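Local coordinates for protein tyrosyl-DNA phosphodiesterase 2 (Danio rerio, PDB 4F1H) that belongs to the endonuclease/exonuclease/phosphatase family, with a DNase I-like fold of two beta sheets packed between helices, and is modelled with a bound magnesium ion, at residues 4-9 with 35-40; 221-226 with 243-248; 53-58 with 71-76. All blocks are in the same frame, centred on the assembly; numbering follows the deposited sequence.

Interaction 1 of 3, residues 4-9 with 35-40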
loop_
_atom_site.group_PDB
_atom_site.type_symbol
_atom_site.label_atom_id
_atom_site.label_comp_id
_atom_site.label_asym_id
_atom_site.label_seq_id
_atom_site.Cartn_x
_atom_site.Cartn_y
_atom_site.Cartn_z
ATOM N N LEU B 4 10.356 10.679 -25.375
ATOM C CA LEU B 4 10.750 9.289 -25.121
ATOM C C LEU B 4 9.497 8.430 -25.096
ATOM O O LEU B 4 8.479 8.841 -24.507
ATOM C CB LEU B 4 11.420 9.204 -23.760
ATOM C CG LEU B 4 11.893 7.806 -23.363
ATOM C CD1 LEU B 4 13.069 7.443 -24.216
ATOM C CD2 LEU B 4 12.257 7.732 -21.889
ATOM N N SER B 5 9.545 7.259 -25.727
ATOM C CA SER B 5 8.373 6.355 -25.684
ATOM C C SER B 5 8.795 4.977 -25.242
ATOM O O SER B 5 9.903 4.525 -25.548
ATOM C CB SER B 5 7.693 6.245 -27.049
ATOM O OG SER B 5 8.579 5.719 -28.005
ATOM N N ILE B 6 7.900 4.273 -24.547
ATOM C CA ILE B 6 8.224 2.923 -24.076
ATOM C C ILE B 6 7.030 2.014 -24.262
ATOM O O ILE B 6 5.902 2.492 -24.377
ATOM C CB ILE B 6 8.617 2.905 -22.569
ATOM C CG1 ILE B 6 7.388 3.168 -21.684
ATOM C CG2 ILE B 6 9.743 3.894 -22.278
ATOM C CD1 ILE B 6 7.650 2.957 -20.195
ATOM N N ILE B 7 7.277 0.701 -24.317
ATOM C CA ILE B 7 6.205 -0.280 -24.210
ATOM C C ILE B 7 6.637 -1.210 -23.093
ATOM O O ILE B 7 7.815 -1.504 -23.004
ATOM C CB ILE B 7 6.004 -1.069 -25.508
ATOM C CG1 ILE B 7 5.217 -0.180 -26.501
ATOM C CG2 ILE B 7 5.277 -2.440 -25.258
ATOM C CD1 ILE B 7 4.919 -0.850 -27.837
ATOM N N SER B 8 5.716 -1.638 -22.229
ATOM C CA SER B 8 6.036 -2.679 -21.240
ATOM C C SER B 8 4.972 -3.756 -21.401
ATOM O O SER B 8 3.764 -3.470 -21.527
ATOM C CB SER B 8 5.963 -2.117 -19.809
ATOM O OG SER B 8 6.297 -3.119 -18.837
ATOM N N TRP B 9 5.390 -5.012 -21.419
ATOM C CA TRP B 9 4.423 -6.093 -21.699
ATOM C C TRP B 9 4.905 -7.428 -21.158
ATOM O O TRP B 9 6.017 -7.879 -21.473
ATOM C CB TRP B 9 4.218 -6.202 -23.207
ATOM C CG TRP B 9 2.871 -6.706 -23.659
ATOM C CD1 TRP B 9 1.975 -7.500 -22.981
ATOM C CD2 TRP B 9 2.263 -6.395 -24.922
ATOM N NE1 TRP B 9 0.843 -7.714 -23.774
ATOM C CE2 TRP B 9 1.027 -7.076 -24.973
ATOM C CE3 TRP B 9 2.684 -5.659 -26.029
ATOM C CZ2 TRP B 9 0.148 -6.983 -26.070
ATOM C CZ3 TRP B 9 1.804 -5.583 -27.161
ATOM C CH2 TRP B 9 0.558 -6.248 -27.146
ATOM N N PRO B 35 8.755 2.008 -30.214
ATOM C CA PRO B 35 9.118 2.570 -28.915
ATOM C C PRO B 35 10.632 2.682 -28.806
ATOM O O PRO B 35 11.328 1.815 -29.344
ATOM C CB PRO B 35 8.600 1.516 -27.911
ATOM C CG PRO B 35 8.431 0.218 -28.735
ATOM C CD PRO B 35 8.110 0.684 -30.129
ATOM N N ASP B 36 11.126 3.698 -28.118
ATOM C CA ASP B 36 12.561 3.780 -27.783
ATOM C C ASP B 36 13.051 2.651 -26.865
ATOM O O ASP B 36 14.182 2.201 -27.008
ATOM C CB ASP B 36 12.851 5.129 -27.145
ATOM C CG ASP B 36 12.447 6.266 -28.066
ATOM O OD1 ASP B 36 12.756 6.163 -29.283
ATOM O OD2 ASP B 36 11.780 7.223 -27.596
ATOM N N VAL B 37 12.186 2.189 -25.970
ATOM C CA VAL B 37 12.546 1.147 -25.006
ATOM C C VAL B 37 11.390 0.176 -24.906
ATOM O O VAL B 37 10.218 0.593 -24.837
ATOM C CB VAL B 37 12.818 1.716 -23.602
ATOM C CG1 VAL B 37 13.385 0.627 -22.659
ATOM C CG2 VAL B 37 13.827 2.905 -23.658
ATOM N N VAL B 38 11.700 -1.114 -24.872
ATOM C CA VAL B 38 10.669 -2.115 -24.600
ATOM C C VAL B 38 11.103 -2.876 -23.361
ATOM O O VAL B 38 12.248 -3.314 -23.268
ATOM C CB VAL B 38 10.504 -3.119 -25.739
ATOM C CG1 VAL B 38 9.231 -3.948 -25.540
ATOM C CG2 VAL B 38 10.454 -2.401 -27.102
ATOM N N PHE B 39 10.180 -3.021 -22.411
ATOM C CA PHE B 39 10.430 -3.784 -21.193
ATOM C C PHE B 39 9.502 -4.999 -21.285
ATOM O O PHE B 39 8.265 -4.838 -21.375
ATOM C CB PHE B 39 9.993 -2.963 -19.948
ATOM C CG PHE B 39 10.662 -1.631 -19.792
ATOM C CD1 PHE B 39 10.151 -0.489 -20.392
ATOM C CD2 PHE B 39 11.777 -1.497 -18.971
ATOM C CE1 PHE B 39 10.750 0.775 -20.206
ATOM C CE2 PHE B 39 12.377 -0.221 -18.764
ATOM C CZ PHE B 39 11.849 0.910 -19.345
ATOM N N LEU B 40 10.076 -6.208 -21.288
ATOM C CA LEU B 40 9.258 -7.415 -21.498
ATOM C C LEU B 40 9.413 -8.337 -20.335
ATOM O O LEU B 40 10.486 -8.401 -19.702
ATOM C CB LEU B 40 9.671 -8.152 -22.770
ATOM C CG LEU B 40 9.439 -7.351 -24.058
ATOM C CD1 LEU B 40 10.005 -8.080 -25.282
ATOM C CD2 LEU B 40 7.967 -7.078 -24.252
HETATM O O HOH W 1 9.299 7.410 -29.915
#
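S5 and D36 fasten the start of a parallel strand pair, 4-9 beside 37-40, by exchanging bonds between backbone and side chain. The D36 side chain leaves with CG anti to its carbonyl carbon (chi1 -57°), which carries it across to strand 4-9. Its CB lies 3.4 Å from S5 O and 3.7 Å from L4 CD1, a methyl packed against the root of the aspartate. At the tip, D36 OD2 accepts the backbone N-H of S5 (N to OD2 2.9 Å), met on the anti side, 32° out of the carboxylate plane, while OD1 forms a salt bridge with R78. In return, D36 N donates to S5 OG at 3.3 Å, and a water sits 2.7 Å from the same OG. From here the ladder is regular: V37 N to S5 O, I7 N to V37 O, F39 N to I7 O and W9 N to F39 O. On the face bearing I6, S8, V37 and F39, I6 CD1 reaches F39 CE1 at 3.8 Å; I6 CB meets the ring edge, and V37 CG1 lies over one ring face. This face packs on strands 108-114 and 145-150 of the second sheet. The other face carries I7 and V38, with P35 CG 3.8 Å from I7 CD1, and lies under helix 19-33, the crossover of this beta-alpha-beta unit; along its far edge strand 4-10 bonds to strand 243-249.

Interaction 2 of 3, residues 221-226 with 243-248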
loop_
_atom_site.group_PDB
_atom_site.type_symbol
_atom_site.label_atom_id
_atom_site.label_comp_id
_atom_site.label_asym_id
_atom_site.label_seq_id
_atom_site.Cartn_x
_atom_site.Cartn_y
_atom_site.Cartn_z
ATOM N N PRO B 221 4.997 12.406 -17.355
ATOM C CA PRO B 221 4.443 11.581 -18.438
ATOM C C PRO B 221 3.545 12.422 -19.330
ATOM O O PRO B 221 2.984 13.427 -18.867
ATOM C CB PRO B 221 3.623 10.524 -17.690
ATOM C CG PRO B 221 3.291 11.133 -16.355
ATOM C CD PRO B 221 4.453 12.048 -16.030
ATOM N N ASP B 222 3.410 12.017 -20.586
ATOM C CA ASP B 222 2.632 12.741 -21.578
ATOM C C ASP B 222 1.321 12.014 -21.844
ATOM O O ASP B 222 0.246 12.495 -21.496
ATOM C CB ASP B 222 3.471 12.849 -22.841
ATOM C CG ASP B 222 2.735 13.519 -23.978
ATOM O OD1 ASP B 222 2.073 14.538 -23.703
ATOM O OD2 ASP B 222 2.828 13.026 -25.134
ATOM N N HIS B 223 1.414 10.835 -22.449
ATOM C CA HIS B 223 0.225 10.056 -22.757
ATOM C C HIS B 223 0.475 8.561 -22.536
ATOM O O HIS B 223 1.598 8.085 -22.686
ATOM C CB HIS B 223 -0.210 10.366 -24.193
ATOM C CG HIS B 223 -0.904 9.238 -24.880
ATOM N ND1 HIS B 223 -2.262 9.019 -24.767
ATOM C CD2 HIS B 223 -0.432 8.269 -25.700
ATOM C CE1 HIS B 223 -2.593 7.957 -25.479
ATOM N NE2 HIS B 223 -1.500 7.484 -26.058
ATOM N N MET B 224 -0.571 7.842 -22.144
ATOM C CA MET B 224 -0.490 6.386 -21.951
ATOM C C MET B 224 -1.684 5.691 -22.628
ATOM O O MET B 224 -2.788 6.265 -22.692
ATOM C CB MET B 224 -0.423 6.100 -20.443
ATOM C CG MET B 224 -0.549 4.670 -20.017
ATOM S SD MET B 224 -0.753 4.643 -18.193
ATOM C CE MET B 224 -1.127 2.903 -17.975
ATOM N N ALA B 225 -1.468 4.485 -23.158
ATOM C CA ALA B 225 -2.547 3.664 -23.699
ATOM C C ALA B 225 -2.298 2.205 -23.407
ATOM O O ALA B 225 -1.133 1.769 -23.360
ATOM C CB ALA B 225 -2.631 3.869 -25.200
ATOM N N LEU B 226 -3.380 1.434 -23.244
ATOM C CA LEU B 226 -3.227 -0.010 -23.164
ATOM C C LEU B 226 -3.403 -0.599 -24.542
ATOM O O LEU B 226 -4.290 -0.203 -25.297
ATOM C CB LEU B 226 -4.226 -0.626 -22.195
ATOM C CG LEU B 226 -4.129 -0.066 -20.786
ATOM C CD1 LEU B 226 -5.148 -0.811 -19.858
ATOM C CD2 LEU B 226 -2.683 -0.203 -20.231
ATOM N N GLY B 243 -0.590 -4.720 -23.023
ATOM C CA GLY B 243 0.657 -3.990 -22.947
ATOM C C GLY B 243 0.407 -2.535 -22.608
ATOM O O GLY B 243 -0.709 -2.035 -22.751
ATOM N N ILE B 244 1.437 -1.850 -22.111
ATOM C CA ILE B 244 1.325 -0.411 -21.860
ATOM C C ILE B 244 2.214 0.315 -22.864
ATOM O O ILE B 244 3.399 -0.001 -22.983
ATOM C CB ILE B 244 1.812 -0.032 -20.458
ATOM C CG1 ILE B 244 0.902 -0.655 -19.392
ATOM C CG2 ILE B 244 1.764 1.494 -20.255
ATOM C CD1 ILE B 244 1.432 -0.473 -17.953
ATOM N N TYR B 245 1.648 1.277 -23.618
ATOM C CA TYR B 245 2.458 2.241 -24.376
ATOM C C TYR B 245 2.471 3.586 -23.623
ATOM O O TYR B 245 1.430 4.067 -23.147
ATOM C CB TYR B 245 1.887 2.438 -25.783
ATOM C CG TYR B 245 2.590 3.536 -26.568
ATOM C CD1 TYR B 245 3.896 3.377 -27.017
ATOM C CD2 TYR B 245 1.916 4.716 -26.882
ATOM C CE1 TYR B 245 4.533 4.381 -27.737
ATOM C CE2 TYR B 245 2.537 5.706 -27.601
ATOM C CZ TYR B 245 3.834 5.540 -28.012
ATOM O OH TYR B 245 4.451 6.555 -28.705
ATOM N N CYS B 246 3.639 4.201 -23.462
ATOM C CA CYS B 246 3.654 5.467 -22.727
ATOM C C CYS B 246 4.704 6.403 -23.285
ATOM O O CYS B 246 5.807 5.972 -23.622
ATOM C CB CYS B 246 3.952 5.213 -21.238
ATOM S SG CYS B 246 3.613 6.628 -20.165
ATOM N N THR B 247 4.376 7.684 -23.380
ATOM C CA THR B 247 5.373 8.696 -23.737
ATOM C C THR B 247 5.681 9.654 -22.589
ATOM O O THR B 247 4.880 9.826 -21.662
ATOM C CB THR B 247 4.946 9.544 -24.949
ATOM O OG1 THR B 247 3.679 10.146 -24.665
ATOM C CG2 THR B 247 4.797 8.715 -26.182
ATOM N N PHE B 248 6.826 10.320 -22.683
ATOM C CA PHE B 248 7.276 11.213 -21.615
ATOM C C PHE B 248 7.747 12.548 -22.180
ATOM O O PHE B 248 8.342 12.585 -23.261
ATOM C CB PHE B 248 8.436 10.595 -20.847
ATOM C CG PHE B 248 8.081 9.305 -20.169
ATOM C CD1 PHE B 248 8.112 8.123 -20.899
ATOM C CD2 PHE B 248 7.695 9.273 -18.831
ATOM C CE1 PHE B 248 7.761 6.909 -20.293
ATOM C CE2 PHE B 248 7.351 8.059 -18.217
ATOM C CZ PHE B 248 7.364 6.886 -18.960
#
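D222 and T247 meet obliquely across an antiparallel strand pair, where a beta bulge between P221 and M224 shifts the register by one residue. T247 OG1 sits between its own N and carbonyl carbon (chi1 56°), aimed at strand 221-226. There it donates to D222 OD2 at 3.0 Å and accepts the H223 N-H in a bent bond (N to OG1 3.2 Å). D222 and H223 together face T247: D222 N reaches T247 O at 2.8 Å from 37° above the carbonyl plane, and T247 N returns a bond to H223 O. The A225/Y245 pair beyond is regular. Past the bulge the side chains sort by face. L226 and I244 run alongside each other with their tips on the same face of the sheet, L226 CD2 lying 3.7 Å from I244 CG1. The extended M224 chain crosses I244 at a slant and touches its CG2 with both CG and CE, each 3.9 Å away; M224 CB meets C246 SG. On the face of A225 and Y245 the contact is looser: Y245 CE2 stands at the edge of the H223 imidazole, 4.4 Å from CD2, and the tyrosine ring also meets Y33. The chemistry therefore changes along the pair, from aliphatic near L226 to polar at the bulge. D222 OD2 takes the T247 hydroxyl and, from outside the two strands, a salt bridge with K3, consistent with an ionised carboxylate.

Interaction 3 of 3, residues 53-58 with 71-76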
loop_
_atom_site.group_PDB
_atom_site.type_symbol
_atom_site.label_atom_id
_atom_site.label_comp_id
_atom_site.label_asym_id
_atom_site.label_seq_id
_atom_site.Cartn_x
_atom_site.Cartn_y
_atom_site.Cartn_z
ATOM N N LYS B 53 15.308 -12.127 -34.436
ATOM C CA LYS B 53 15.285 -12.277 -35.899
ATOM C C LYS B 53 14.520 -11.150 -36.595
ATOM O O LYS B 53 14.931 -10.677 -37.667
ATOM C CB LYS B 53 14.635 -13.619 -36.269
ATOM C CG LYS B 53 15.347 -14.433 -37.359
ATOM C CD LYS B 53 15.049 -13.925 -38.769
ATOM C CE LYS B 53 15.276 -15.024 -39.817
ATOM N NZ LYS B 53 16.560 -15.763 -39.593
ATOM N N ARG B 54 13.404 -10.737 -35.995
ATOM C CA ARG B 54 12.501 -9.764 -36.609
ATOM C C ARG B 54 12.843 -8.325 -36.245
ATOM O O ARG B 54 12.921 -7.456 -37.114
ATOM C CB ARG B 54 11.049 -10.047 -36.196
ATOM C CG ARG B 54 10.317 -11.074 -37.047
ATOM C CD ARG B 54 9.729 -10.457 -38.319
ATOM N NE ARG B 54 8.786 -9.358 -38.071
ATOM C CZ ARG B 54 7.480 -9.514 -37.856
ATOM N NH1 ARG B 54 6.940 -10.728 -37.830
ATOM N NH2 ARG B 54 6.710 -8.451 -37.657
ATOM N N ALA B 55 13.032 -8.073 -34.948
ATOM C CA ALA B 55 13.186 -6.707 -34.448
ATOM C C ALA B 55 14.625 -6.245 -34.508
ATOM O O ALA B 55 15.261 -5.940 -33.475
ATOM C CB ALA B 55 12.608 -6.589 -32.999
ATOM N N VAL B 56 15.147 -6.153 -35.731
ATOM C CA VAL B 56 16.568 -5.865 -35.896
ATOM C C VAL B 56 16.968 -4.422 -35.550
ATOM O O VAL B 56 18.159 -4.111 -35.456
ATOM C CB VAL B 56 17.072 -6.265 -37.315
ATOM C CG1 VAL B 56 16.961 -7.778 -37.500
ATOM C CG2 VAL B 56 16.284 -5.557 -38.367
ATOM N N SER B 57 15.985 -3.552 -35.312
ATOM C CA SER B 57 16.262 -2.189 -34.892
ATOM C C SER B 57 16.633 -2.085 -33.400
ATOM O O SER B 57 16.973 -0.990 -32.942
ATOM C CB SER B 57 15.033 -1.321 -35.114
ATOM O OG SER B 57 14.790 -1.188 -36.498
ATOM N N TYR B 58 16.570 -3.215 -32.684
ATOM C CA TYR B 58 16.736 -3.203 -31.225
ATOM C C TYR B 58 17.947 -3.985 -30.746
ATOM O O TYR B 58 18.273 -5.050 -31.310
ATOM C CB TYR B 58 15.469 -3.749 -30.530
ATOM C CG TYR B 58 14.304 -2.803 -30.681
ATOM C CD1 TYR B 58 13.459 -2.901 -31.778
ATOM C CD2 TYR B 58 14.053 -1.810 -29.729
ATOM C CE1 TYR B 58 12.382 -1.981 -31.944
ATOM C CE2 TYR B 58 12.958 -0.917 -29.871
ATOM C CZ TYR B 58 12.162 -1.007 -30.986
ATOM O OH TYR B 58 11.103 -0.093 -31.100
ATOM N N GLY B 71 13.243 -8.898 -20.287
ATOM C CA GLY B 71 14.191 -8.356 -21.248
ATOM C C GLY B 71 14.002 -6.856 -21.373
ATOM O O GLY B 71 12.951 -6.348 -21.018
ATOM N N ILE B 72 15.041 -6.159 -21.819
ATOM C CA ILE B 72 14.940 -4.764 -22.187
ATOM C C ILE B 72 15.455 -4.643 -23.621
ATOM O O ILE B 72 16.537 -5.141 -23.940
ATOM C CB ILE B 72 15.753 -3.860 -21.233
ATOM C CG1 ILE B 72 15.153 -3.858 -19.829
ATOM C CG2 ILE B 72 15.798 -2.428 -21.763
ATOM C CD1 ILE B 72 16.031 -3.023 -18.851
ATOM N N MET B 73 14.649 -4.038 -24.507
ATOM C CA MET B 73 15.070 -3.801 -25.899
ATOM C C MET B 73 15.267 -2.307 -26.030
ATOM O O MET B 73 14.412 -1.502 -25.584
ATOM C CB MET B 73 13.970 -4.260 -26.871
ATOM C CG MET B 73 13.700 -5.747 -26.762
ATOM S SD MET B 73 12.183 -6.208 -27.677
ATOM C CE MET B 73 12.586 -5.655 -29.363
ATOM N N LEU B 74 16.389 -1.912 -26.637
ATOM C CA LEU B 74 16.729 -0.492 -26.834
ATOM C C LEU B 74 16.764 -0.146 -28.326
ATOM O O LEU B 74 17.405 -0.844 -29.115
ATOM C CB LEU B 74 18.131 -0.199 -26.245
ATOM C CG LEU B 74 18.301 -0.575 -24.778
ATOM C CD1 LEU B 74 19.765 -0.361 -24.282
ATOM C CD2 LEU B 74 17.295 0.187 -23.940
ATOM N N ARG B 75 16.060 0.903 -28.750
ATOM C CA ARG B 75 16.083 1.253 -30.169
ATOM C C ARG B 75 17.435 1.890 -30.506
ATOM O O ARG B 75 17.718 3.002 -30.051
ATOM C CB ARG B 75 14.966 2.244 -30.494
ATOM C CG ARG B 75 14.744 2.392 -32.037
ATOM C CD ARG B 75 13.291 2.771 -32.400
ATOM N NE ARG B 75 13.113 2.742 -33.861
ATOM C CZ ARG B 75 12.444 1.807 -34.546
ATOM N NH1 ARG B 75 11.814 0.813 -33.928
ATOM N NH2 ARG B 75 12.373 1.881 -35.874
ATOM N N LYS B 76 18.237 1.215 -31.327
ATOM C CA LYS B 76 19.629 1.622 -31.534
ATOM C C LYS B 76 19.772 3.021 -32.115
ATOM O O LYS B 76 20.736 3.732 -31.807
ATOM C CB LYS B 76 20.339 0.594 -32.414
ATOM C CG LYS B 76 20.492 -0.763 -31.741
ATOM C CD LYS B 76 21.252 -1.771 -32.622
ATOM C CE LYS B 76 20.359 -2.519 -33.574
ATOM N NZ LYS B 76 21.164 -3.453 -34.448
#
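Y58 and R75 form an antiparallel non-hydrogen-bonded pair with CA atoms 4.6 Å apart, and the next backbone bond, K76 N to S57 O at 3.0 Å, is nearly straight. The motif is the open end of a beta hairpin, strands 58-62 and 69-75, at one margin of the sheet. The chain enters it from helix 45-54 through an inverse gamma turn centred on A55 and a type I beta turn from A55 to Y58, whose closing bond runs from Y58 N to A55 O. Y58 buries the largest share of the surface. M73 crosses its side chain at about a right angle: bent at its thioether (chi3 59°), the methionine brings CE to 3.6 Å from Y58 CG, with the sulfur SD 5.4 Å from the ring centroid in an oblique Met-aromatic contact. The same methyl also touches the turn, M73 CE lying 3.8 Å from A55 CB. L74 and R75 backbone atoms approach CD2 of the ring. R75, extended from CG to NE, slants across the tyrosine, and its guanidinium stands 80° to the ring, with NH1 3.5 Å from Y58 CE1. S57 CB lies over one face of that guanidinium. On the outer side K76 folds back over the turn, its CG close to S57 O, and its NZ makes a weak bond to V56 O. Inward, M73 packs on V38 and L40 of the adjoining strand 37-43 and on L30 of helix 19-33. The phenol is gripped from two directions: R75 NH1 donates to Y58 OH at 3.1 Å with the oxygen almost in the guanidinium plane, and Y58 OH is hydrogen-bonded in turn to the backbone O of P35.

From the N terminus, strand 4-10 runs first, and interaction 1 closes the loop through helix 19-33 when strand 37-43 returns beside it. Interaction 3 follows, closing the hairpin of strands 58-62 and 69-75 just after helix 45-54, and interaction 2 closes the loop of residues 227-242 near the C terminus by pairing 221-226 with 243-248. The three closures stand in series, neither nested nor crossed. In space they line up across one mixed sheet: interaction 1 lies centrally, joined to interaction 2 by I6 N to C246 O and to interaction 3 by M73 N to V38 O. Interactions 2 and 3 reach its two outermost strands, with centres about 19 Å apart.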